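Local atomic coordinates of probable Thioesterase (Bartonella henselae, PDB entry 3HM0), a protein that probably hydrolyses thioesters, such as acyl-CoA compounds, as a member of the thioesterase superfamily with the hot-dog fold. Residues V43-A46 with D47-F50. Sequence-based numbering, arbitrary orientation.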
loop_
_atom_site.group_PDB
_atom_site.type_symbol
_atom_site.label_atom_id
_atom_site.label_comp_id
_atom_site.label_asym_id
_atom_site.label_seq_id
_atom_site.Cartn_x
_atom_site.Cartn_y
_atom_site.Cartn_z
ATOM N N VAL A 43 12.443 8.471 -0.284
ATOM C CA VAL A 43 11.993 7.256 0.370
ATOM C C VAL A 43 11.662 7.582 1.816
ATOM O O VAL A 43 12.489 8.118 2.553
ATOM C CB VAL A 43 13.065 6.163 0.360
ATOM C CG1 VAL A 43 12.682 5.027 1.307
ATOM C CG2 VAL A 43 13.347 5.660 -1.083
ATOM N N TYR A 44 10.449 7.222 2.207
ATOM C CA TYR A 44 9.946 7.425 3.538
ATOM C C TYR A 44 9.731 6.087 4.243
ATOM O O TYR A 44 9.904 5.032 3.629
ATOM C CB TYR A 44 8.628 8.185 3.425
ATOM C CG TYR A 44 8.775 9.539 2.792
ATOM C CD1 TYR A 44 9.234 10.632 3.537
ATOM C CD2 TYR A 44 8.468 9.739 1.446
ATOM C CE1 TYR A 44 9.372 11.898 2.958
ATOM C CE2 TYR A 44 8.615 11.000 0.851
ATOM C CZ TYR A 44 9.056 12.070 1.622
ATOM O OH TYR A 44 9.188 13.308 1.060
ATOM N N VAL A 45 9.345 6.117 5.523
ATOM C CA VAL A 45 9.189 4.880 6.290
ATOM C C VAL A 45 8.220 3.896 5.606
ATOM O O VAL A 45 8.450 2.678 5.583
ATOM C CB VAL A 45 8.822 5.140 7.781
ATOM C CG1 VAL A 45 8.559 3.812 8.528
ATOM C CG2 VAL A 45 9.938 5.930 8.493
ATOM N N ALA A 46 7.150 4.446 5.029
ATOM C CA ALA A 46 6.122 3.691 4.334
ATOM C C ALA A 46 6.713 2.796 3.240
ATOM O O ALA A 46 6.185 1.727 2.943
ATOM C CB ALA A 46 5.115 4.635 3.747
ATOM N N ASP A 47 7.814 3.224 2.645
ATOM C CA ASP A 47 8.343 2.532 1.470
ATOM C C ASP A 47 9.181 1.299 1.846
ATOM O O ASP A 47 9.475 0.465 0.983
ATOM C CB ASP A 47 9.140 3.512 0.616
ATOM C CG ASP A 47 8.270 4.584 0.032
ATOM O OD1 ASP A 47 7.315 4.219 -0.706
ATOM O OD2 ASP A 47 8.509 5.783 0.327
ATOM N N THR A 48 9.507 1.177 3.137
ATOM C CA THR A 48 10.516 0.239 3.609
ATOM C C THR A 48 9.902 -1.030 4.165
ATOM O O THR A 48 8.686 -1.067 4.459
ATOM C CB THR A 48 11.425 0.849 4.693
ATOM O OG1 THR A 48 10.708 0.934 5.925
ATOM C CG2 THR A 48 11.930 2.216 4.288
ATOM N N ASP A 49 10.736 -2.072 4.283
ATOM C CA ASP A 49 10.325 -3.294 4.969
ATOM C C ASP A 49 11.238 -3.683 6.115
ATOM O O ASP A 49 12.222 -3.000 6.412
ATOM C CB ASP A 49 10.091 -4.464 4.006
ATOM C CG ASP A 49 11.377 -5.010 3.374
ATOM O OD1 ASP A 49 12.497 -4.822 3.907
ATOM O OD2 ASP A 49 11.243 -5.653 2.314
ATOM N N PHE A 50 10.912 -4.791 6.770
ATOM C CA PHE A 50 11.730 -5.231 7.895
ATOM C C PHE A 50 13.199 -5.559 7.557
ATOM O O PHE A 50 14.016 -5.627 8.462
ATOM C CB PHE A 50 11.033 -6.319 8.727
ATOM C CG PHE A 50 11.159 -7.720 8.196
ATOM C CD1 PHE A 50 11.170 -8.797 9.095
ATOM C CD2 PHE A 50 11.216 -7.990 6.812
ATOM C CE1 PHE A 50 11.256 -10.115 8.641
ATOM C CE2 PHE A 50 11.313 -9.312 6.332
ATOM C CZ PHE A 50 11.328 -10.378 7.247
HETATM O O HOH W 1 6.369 -0.899 2.458
#
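D47 turns its carboxylate back to Y44 and closes a 3-10 turn. OD2 of D47 accepts a nearly straight hydrogen bond from N of Y44 at 3.1 Å, through its anti lone pair. The backbone answers in the other direction, N of D47 to O of Y44 at 2.9 Å. With chi1 at -66°, CG of D47 lies beside its own backbone N, which places OD2 within reach of N of Y44. The two side chains run alongside each other, pointing the same way. OD2 meets the tyrosine at the ring edge, with the ring and carboxylate planes 41° apart. V43 crosses D47 at a slant, its CG1 3.9 Å from CB of D47.

OG1 of T48 reaches an in-plane lone pair of O of V45 at 2.9 Å, while N of T48 approaches the same O from above the carbonyl plane at 3.1 Å. OG1 also meets N of F50 from the second subunit, and OH of Y44 bonds E69 of the third.

The turn lies in the loop from the first strand of the hot-dog fold, 37-42, to its long helix, 58-72. OD1 of D47 forms a salt bridge with R58, and its side chain packs on F62, tying the turn to that helix.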